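Local structure of anopheles gambiae adenosine kinase (3LOO) at residues E117-N122 and V126-S131; P215-P218 and N224-E227; G321-Q326 and R331-C336. The protein catalyses, as an adenosine kinase of the pfkB family, phosphoryl transfer from ATP to adenosine, forming AMP and ADP. All blocks are in the same frame, centred on the assembly; numbering follows the deposited sequence.

Contact 1: E117-N122 and V126-S131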
loop_
_atom_site.group_PDB
_atom_site.type_symbol
_atom_site.label_atom_id
_atom_site.label_comp_id
_atom_site.label_asym_id
_atom_site.label_seq_id
_atom_site.Cartn_x
_atom_site.Cartn_y
_atom_site.Cartn_z
ATOM N N GLU A 117 -10.580 5.289 14.565
ATOM C CA GLU A 117 -11.740 6.105 14.291
ATOM C C GLU A 117 -11.811 6.519 12.847
ATOM O O GLU A 117 -12.873 6.377 12.260
ATOM C CB GLU A 117 -11.819 7.309 15.243
ATOM C CG GLU A 117 -12.092 6.808 16.659
ATOM C CD GLU A 117 -12.240 7.907 17.690
ATOM O OE1 GLU A 117 -11.609 8.977 17.532
ATOM O OE2 GLU A 117 -12.983 7.677 18.677
ATOM N N ARG A 118 -10.712 7.018 12.258
ATOM C CA ARG A 118 -10.738 7.387 10.827
ATOM C C ARG A 118 -11.041 6.193 9.908
ATOM O O ARG A 118 -11.853 6.289 8.985
ATOM C CB ARG A 118 -9.415 8.028 10.342
ATOM C CG ARG A 118 -8.984 9.270 11.108
ATOM C CD ARG A 118 -9.613 10.609 10.624
ATOM N NE ARG A 118 -9.370 11.638 11.656
ATOM C CZ ARG A 118 -8.225 12.309 11.846
ATOM N NH1 ARG A 118 -7.165 12.127 11.047
ATOM N NH2 ARG A 118 -8.138 13.183 12.846
ATOM N N ALA A 119 -10.366 5.071 10.118
ATOM C CA ALA A 119 -10.583 3.945 9.218
ATOM C C ALA A 119 -12.018 3.363 9.403
ATOM O O ALA A 119 -12.692 3.096 8.421
ATOM C CB ALA A 119 -9.498 2.884 9.382
ATOM N N THR A 120 -12.480 3.223 10.640
ATOM C CA THR A 120 -13.877 2.788 10.888
ATOM C C THR A 120 -14.912 3.773 10.310
ATOM O O THR A 120 -15.869 3.338 9.723
ATOM C CB THR A 120 -14.161 2.491 12.394
ATOM O OG1 THR A 120 -13.361 1.370 12.799
ATOM C CG2 THR A 120 -15.672 2.090 12.625
ATOM N N SER A 121 -14.701 5.081 10.447
ATOM C CA SER A 121 -15.607 6.057 9.810
ATOM C C SER A 121 -15.739 5.917 8.316
ATOM O O SER A 121 -16.833 6.106 7.792
ATOM C CB SER A 121 -15.201 7.485 10.096
ATOM O OG SER A 121 -15.117 7.586 11.492
ATOM N N ASN A 122 -14.631 5.594 7.649
ATOM C CA ASN A 122 -14.624 5.361 6.207
ATOM C C ASN A 122 -15.278 4.056 5.778
ATOM O O ASN A 122 -15.598 3.905 4.591
ATOM C CB ASN A 122 -13.188 5.454 5.650
ATOM C CG ASN A 122 -12.608 6.865 5.757
ATOM O OD1 ASN A 122 -13.311 7.861 5.552
ATOM N ND2 ASN A 122 -11.334 6.956 6.089
ATOM N N VAL A 126 -11.782 -2.709 10.889
ATOM C CA VAL A 126 -10.399 -2.811 11.351
ATOM C C VAL A 126 -10.278 -3.904 12.397
ATOM O O VAL A 126 -11.030 -3.937 13.359
ATOM C CB VAL A 126 -9.803 -1.492 11.922
ATOM C CG1 VAL A 126 -10.102 -0.342 10.989
ATOM C CG2 VAL A 126 -10.336 -1.233 13.268
ATOM N N GLN A 127 -9.331 -4.789 12.174
ATOM C CA GLN A 127 -9.108 -5.906 13.087
ATOM C C GLN A 127 -7.670 -5.846 13.573
ATOM O O GLN A 127 -6.827 -6.669 13.217
ATOM C CB GLN A 127 -9.475 -7.199 12.383
ATOM C CG GLN A 127 -10.976 -7.278 12.074
ATOM C CD GLN A 127 -11.837 -7.500 13.316
ATOM O OE1 GLN A 127 -12.936 -6.937 13.437
ATOM N NE2 GLN A 127 -11.362 -8.344 14.231
ATOM N N TYR A 128 -7.394 -4.781 14.331
ATOM C CA TYR A 128 -6.037 -4.506 14.832
ATOM C C TYR A 128 -5.636 -5.503 15.920
ATOM O O TYR A 128 -6.395 -5.736 16.858
ATOM C CB TYR A 128 -5.928 -3.106 15.453
ATOM C CG TYR A 128 -6.042 -1.891 14.541
ATOM C CD1 TYR A 128 -5.674 -1.912 13.178
ATOM C CD2 TYR A 128 -6.515 -0.694 15.066
ATOM C CE1 TYR A 128 -5.795 -0.733 12.385
ATOM C CE2 TYR A 128 -6.604 0.471 14.294
ATOM C CZ TYR A 128 -6.251 0.448 12.960
ATOM O OH TYR A 128 -6.400 1.645 12.234
ATOM N N GLN A 129 -4.442 -6.066 15.794
ATOM C CA GLN A 129 -3.736 -6.639 16.930
ATOM C C GLN A 129 -3.236 -5.463 17.806
ATOM O O GLN A 129 -3.008 -4.358 17.316
ATOM C CB GLN A 129 -2.562 -7.506 16.431
ATOM C CG GLN A 129 -1.789 -8.278 17.501
ATOM C CD GLN A 129 -0.778 -9.244 16.902
ATOM O OE1 GLN A 129 -0.460 -9.178 15.725
ATOM N NE2 GLN A 129 -0.263 -10.142 17.722
ATOM N N ARG A 130 -3.104 -5.701 19.105
ATOM C CA ARG A 130 -2.749 -4.652 20.061
ATOM C C ARG A 130 -1.439 -5.016 20.701
ATOM O O ARG A 130 -1.280 -6.121 21.200
ATOM C CB ARG A 130 -3.804 -4.502 21.172
ATOM C CG ARG A 130 -5.124 -3.990 20.716
ATOM C CD ARG A 130 -4.914 -2.612 20.288
ATOM N NE ARG A 130 -6.116 -2.048 19.722
ATOM C CZ ARG A 130 -6.389 -0.748 19.724
ATOM N NH1 ARG A 130 -5.552 0.136 20.322
ATOM N NH2 ARG A 130 -7.521 -0.351 19.154
ATOM N N SER A 131 -0.495 -4.089 20.670
ATOM C CA SER A 131 0.746 -4.234 21.430
ATOM C C SER A 131 0.652 -3.399 22.714
ATOM O O SER A 131 0.399 -2.181 22.670
ATOM C CB SER A 131 1.925 -3.755 20.592
ATOM O OG SER A 131 3.143 -3.980 21.276
HETATM O O HOH W 1 -13.696 -1.549 12.745
#
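A119 and V126 make a small apolar contact between the last turns of helix 110-122 and strand 125-131, an outermost strand of the large sheet. The axes of the two segments run nearly antiparallel, at 157°, and approach to 9.7 Å. The A119 side chain points toward the strand, and its CB meets V126 CG1 at 3.7 Å. CG1 is set anti to the V126 carbonyl carbon (chi1 -47°), which places it beside the backbone N, in contact with A119 CB. CG2 of the same valine lies 4.0 Å from T120 OG1, and the T120 and V126 side chains cross at about a right angle. A water 2.9 Å from V126 N takes its N-H and carries the link on to T120 OG1 of the helix. Y128 points the same way from the strand. Its ring carries V126 CB over the centre of one face, 4.1 Å above the plane, while its OH hydrogen-bonds to Q84 OE1. Strand 125-131 pairs in parallel with strand 100-107. This is helix-on-sheet packing in a right-handed beta-alpha-beta crossover (strand 100-107, helix 110-122, strand 125-131), as in the alpha/beta core of pfkB (ribokinase-like) kinases.

Contact 2: P215-P218 and N224-E227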
loop_
_atom_site.group_PDB
_atom_site.type_symbol
_atom_site.label_atom_id
_atom_site.label_comp_id
_atom_site.label_asym_id
_atom_site.label_seq_id
_atom_site.Cartn_x
_atom_site.Cartn_y
_atom_site.Cartn_z
ATOM N N PRO A 215 11.478 1.465 -3.150
ATOM C CA PRO A 215 12.721 0.843 -3.635
ATOM C C PRO A 215 13.385 -0.080 -2.644
ATOM O O PRO A 215 13.962 -1.090 -3.058
ATOM C CB PRO A 215 13.611 2.059 -3.954
ATOM C CG PRO A 215 12.596 3.008 -4.501
ATOM C CD PRO A 215 11.426 2.891 -3.523
ATOM N N PHE A 216 13.281 0.206 -1.349
ATOM C CA PHE A 216 13.967 -0.659 -0.387
ATOM C C PHE A 216 13.380 -2.026 -0.290
ATOM O O PHE A 216 14.018 -2.930 0.238
ATOM C CB PHE A 216 14.100 -0.041 1.030
ATOM C CG PHE A 216 12.828 0.007 1.836
ATOM C CD1 PHE A 216 12.367 -1.098 2.543
ATOM C CD2 PHE A 216 12.142 1.216 1.984
ATOM C CE1 PHE A 216 11.188 -1.031 3.341
ATOM C CE2 PHE A 216 10.960 1.284 2.798
ATOM C CZ PHE A 216 10.502 0.168 3.464
ATOM N N VAL A 217 12.139 -2.205 -0.746
ATOM C CA VAL A 217 11.569 -3.533 -0.630
ATOM C C VAL A 217 12.312 -4.615 -1.481
ATOM O O VAL A 217 12.751 -5.621 -0.942
ATOM C CB VAL A 217 10.008 -3.519 -0.839
ATOM C CG1 VAL A 217 9.515 -4.939 -1.018
ATOM C CG2 VAL A 217 9.327 -2.782 0.381
ATOM N N PRO A 218 12.454 -4.405 -2.807
ATOM C CA PRO A 218 13.272 -5.394 -3.558
ATOM C C PRO A 218 14.779 -5.383 -3.198
ATOM O O PRO A 218 15.457 -6.443 -3.288
ATOM C CB PRO A 218 13.086 -4.971 -5.030
ATOM C CG PRO A 218 12.629 -3.513 -4.994
ATOM C CD PRO A 218 11.848 -3.375 -3.685
ATOM N N ASN A 224 12.537 -13.024 -0.660
ATOM C CA ASN A 224 11.134 -13.070 -0.224
ATOM C C ASN A 224 10.214 -12.773 -1.392
ATOM O O ASN A 224 9.216 -13.458 -1.606
ATOM C CB ASN A 224 10.856 -12.041 0.881
ATOM C CG ASN A 224 11.411 -12.447 2.233
ATOM O OD1 ASN A 224 11.835 -13.578 2.459
ATOM N ND2 ASN A 224 11.383 -11.524 3.146
ATOM N N LEU A 225 10.575 -11.740 -2.132
ATOM C CA LEU A 225 9.871 -11.310 -3.298
ATOM C C LEU A 225 9.789 -12.431 -4.340
ATOM O O LEU A 225 8.707 -12.737 -4.878
ATOM C CB LEU A 225 10.611 -10.127 -3.869
ATOM C CG LEU A 225 9.837 -8.941 -4.394
ATOM C CD1 LEU A 225 8.506 -8.781 -3.682
ATOM C CD2 LEU A 225 10.730 -7.706 -4.225
ATOM N N GLU A 226 10.933 -13.055 -4.601
ATOM C CA GLU A 226 11.013 -14.201 -5.469
ATOM C C GLU A 226 10.120 -15.341 -4.979
ATOM O O GLU A 226 9.447 -15.964 -5.795
ATOM C CB GLU A 226 12.457 -14.716 -5.541
ATOM C CG GLU A 226 13.380 -13.860 -6.378
ATOM C CD GLU A 226 14.599 -14.650 -6.861
ATOM O OE1 GLU A 226 15.289 -15.265 -6.014
ATOM O OE2 GLU A 226 14.809 -14.706 -8.086
ATOM N N GLU A 227 10.171 -15.649 -3.679
ATOM C CA GLU A 227 9.408 -16.745 -3.138
ATOM C C GLU A 227 7.853 -16.500 -3.211
ATOM O O GLU A 227 7.072 -17.443 -3.415
ATOM C CB GLU A 227 9.838 -17.052 -1.689
ATOM C CG GLU A 227 9.194 -18.364 -1.154
ATOM C CD GLU A 227 9.571 -18.736 0.275
ATOM O OE1 GLU A 227 10.116 -17.916 1.030
ATOM O OE2 GLU A 227 9.310 -19.879 0.667
#
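P218 and L225 meet where two short consecutive helices, 216-220 and 222-228, are linked by a turn. The pair follows strand 207-211 in the pfkB kinase fold. All the contact between the two segments is apolar, and no hydrogen bond joins them. One methyl group does the touching. L225 CD2 reaches across to P218 and lies 3.7 Å from P218 CB. The side chain of L225 points toward the first helix, but its torsions are unusual: chi1 is -139° and chi2 is 29°, both away from the staggered values. As modelled, CD2 is the branch at the proline. V217 adds a looser contact, with its CG1 4.4 Å from the same L225 CD2. The three touching residues are all buried. Two longer helices also touch the pair: F187 of helix 187-203 meets L225, and A244 of helix 239-248 meets P218. The ligand is near: the V217 side chain is about 7 Å from the bound bis(adenosine)-5'-tetraphosphate. The backbones come nearest at P218 and L225, whose CA atoms are 6.8 Å apart. The shortest contact of all is between the leucine methyl and the proline backbone, L225 CD2 to P218 CA, at 3.5 Å.

Contact 3: G321-Q326 and R331-C336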
loop_
_atom_site.group_PDB
_atom_site.type_symbol
_atom_site.label_atom_id
_atom_site.label_comp_id
_atom_site.label_asym_id
_atom_site.label_seq_id
_atom_site.Cartn_x
_atom_site.Cartn_y
_atom_site.Cartn_z
ATOM N N GLY A 321 -6.764 1.789 -4.024
ATOM C CA GLY A 321 -8.143 1.772 -3.481
ATOM C C GLY A 321 -9.222 1.872 -4.575
ATOM O O GLY A 321 -10.196 1.155 -4.518
ATOM N N GLY A 322 -9.047 2.767 -5.547
ATOM C CA GLY A 322 -10.003 2.945 -6.654
ATOM C C GLY A 322 -10.094 1.668 -7.482
ATOM O O GLY A 322 -11.186 1.210 -7.832
ATOM N N PHE A 323 -8.929 1.101 -7.800
ATOM C CA PHE A 323 -8.822 -0.168 -8.529
ATOM C C PHE A 323 -9.577 -1.287 -7.817
ATOM O O PHE A 323 -10.368 -2.036 -8.455
ATOM C CB PHE A 323 -7.338 -0.563 -8.713
ATOM C CG PHE A 323 -7.128 -1.881 -9.447
ATOM C CD1 PHE A 323 -6.785 -1.886 -10.807
ATOM C CD2 PHE A 323 -7.260 -3.092 -8.791
ATOM C CE1 PHE A 323 -6.589 -3.086 -11.508
ATOM C CE2 PHE A 323 -7.048 -4.296 -9.469
ATOM C CZ PHE A 323 -6.714 -4.298 -10.836
ATOM N N LEU A 324 -9.340 -1.416 -6.516
ATOM C CA LEU A 324 -9.946 -2.515 -5.716
ATOM C C LEU A 324 -11.476 -2.311 -5.595
ATOM O O LEU A 324 -12.223 -3.274 -5.568
ATOM C CB LEU A 324 -9.336 -2.583 -4.306
ATOM C CG LEU A 324 -7.899 -3.136 -4.194
ATOM C CD1 LEU A 324 -7.395 -2.908 -2.806
ATOM C CD2 LEU A 324 -7.888 -4.634 -4.499
ATOM N N ALA A 325 -11.928 -1.064 -5.482
ATOM C CA ALA A 325 -13.376 -0.802 -5.421
ATOM C C ALA A 325 -14.110 -1.360 -6.666
ATOM O O ALA A 325 -15.260 -1.847 -6.577
ATOM C CB ALA A 325 -13.630 0.679 -5.263
ATOM N N GLN A 326 -13.476 -1.258 -7.834
ATOM C CA GLN A 326 -14.095 -1.756 -9.057
ATOM C C GLN A 326 -13.911 -3.244 -9.214
ATOM O O GLN A 326 -14.784 -3.911 -9.768
ATOM C CB GLN A 326 -13.602 -1.012 -10.298
ATOM C CG GLN A 326 -13.950 0.471 -10.254
ATOM C CD GLN A 326 -15.423 0.738 -9.903
ATOM O OE1 GLN A 326 -16.320 -0.006 -10.295
ATOM N NE2 GLN A 326 -15.670 1.812 -9.166
ATOM N N ARG A 331 -15.751 -5.442 -12.211
ATOM C CA ARG A 331 -15.605 -4.672 -13.447
ATOM C C ARG A 331 -14.321 -5.097 -14.150
ATOM O O ARG A 331 -13.486 -5.758 -13.532
ATOM C CB ARG A 331 -15.619 -3.185 -13.135
ATOM C CG ARG A 331 -16.837 -2.812 -12.265
ATOM C CD ARG A 331 -18.169 -2.919 -13.040
ATOM N NE ARG A 331 -18.684 -1.560 -13.239
ATOM C CZ ARG A 331 -18.772 -0.918 -14.398
ATOM N NH1 ARG A 331 -18.422 -1.498 -15.536
ATOM N NH2 ARG A 331 -19.233 0.321 -14.411
ATOM N N THR A 332 -14.157 -4.765 -15.427
ATOM C CA THR A 332 -12.952 -5.205 -16.148
ATOM C C THR A 332 -11.793 -4.317 -15.734
ATOM O O THR A 332 -12.002 -3.239 -15.192
ATOM C CB THR A 332 -13.097 -5.117 -17.678
ATOM O OG1 THR A 332 -13.507 -3.799 -18.005
ATOM C CG2 THR A 332 -14.166 -6.121 -18.200
ATOM N N VAL A 333 -10.582 -4.757 -16.055
ATOM C CA VAL A 333 -9.355 -4.108 -15.610
ATOM C C VAL A 333 -9.287 -2.638 -16.049
ATOM O O VAL A 333 -8.790 -1.809 -15.312
ATOM C CB VAL A 333 -8.104 -4.923 -16.058
ATOM C CG1 VAL A 333 -7.954 -4.964 -17.591
ATOM C CG2 VAL A 333 -6.845 -4.400 -15.399
ATOM N N ASP A 334 -9.797 -2.318 -17.238
ATOM C CA ASP A 334 -9.719 -0.946 -17.731
ATOM C C ASP A 334 -10.564 -0.016 -16.889
ATOM O O ASP A 334 -10.184 1.131 -16.646
ATOM C CB ASP A 334 -10.112 -0.861 -19.218
ATOM C CG ASP A 334 -11.557 -1.311 -19.480
ATOM O OD1 ASP A 334 -11.849 -2.512 -19.311
ATOM O OD2 ASP A 334 -12.408 -0.460 -19.841
ATOM N N VAL A 335 -11.713 -0.511 -16.437
ATOM C CA VAL A 335 -12.538 0.253 -15.514
ATOM C C VAL A 335 -11.861 0.329 -14.122
ATOM O O VAL A 335 -11.944 1.336 -13.452
ATOM C CB VAL A 335 -13.977 -0.359 -15.404
ATOM C CG1 VAL A 335 -14.808 0.317 -14.266
ATOM C CG2 VAL A 335 -14.697 -0.235 -16.777
ATOM N N CYS A 336 -11.236 -0.751 -13.684
ATOM C CA CYS A 336 -10.529 -0.726 -12.383
ATOM C C CYS A 336 -9.457 0.340 -12.394
ATOM O O CYS A 336 -9.343 1.102 -11.447
ATOM C CB CYS A 336 -9.939 -2.089 -12.060
ATOM S SG CYS A 336 -11.243 -3.321 -11.842
#
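C336 packs on one face of the F323 ring, across a short loop linking two consecutive helices, 315-328 and 333-350, in the C-terminal part of the pfkB kinase fold. CG of F323 is anti to the backbone N (chi1 179°), which brings the ring against C336. C336 CB sits 3.4 Å above the ring plane, offset toward the rim on the CD1-CE1 side. It makes a CH-pi contact, 3.7 Å from the ring centroid. The sulfur is farther off: C336 SG lies above the same face, 4.7 Å from the F323 centroid and 8° off the normal, a Cys sulfur-aromatic contact at a distance. V333 comes to the ring differently. Its CG2 lies at the edge, near the ring plane, 4.1 Å from F323 CE1. F236 adds an edge-to-face ring contact with F323. The backbones are close here too, since F323 CA makes a CA-H...O contact with C336 O at 3.2 Å.

Q326 points toward the second segment and packs its aliphatic part there. Its CB lies 3.6 Å from C336 SG, and its CG reaches V335. The side chains of Q326 and R331 lie side by side and point the same way, with their amide and guanidinium planes perpendicular. V335 CG1 lies over one face of the guanidinium. The hydrogen bond across the contact is between backbones: R331 N donates to Q326 O at 3.0 Å, nearly straight at 168°.

Overall arrangement
From the N terminus the three contacts come in series, each closing a short loop before the next begins. None nests in or crosses another. Contact 1 closes over three residues and ties helix 110-122 to the edge strand 125-131 of the large sheet. Contact 2 closes over five, joining helices 216-220 and 222-228 after strand 207-211, farther into that sheet. Contact 3 closes over four, between helices 315-328 and 333-350 near the C terminus. Contacts 1 and 2 lie on opposite sides of the chain's centre, with centres 27 Å apart. Contact 3 has its centre 24 Å from that of contact 1 and 25 Å from that of contact 2. No two contacts touch.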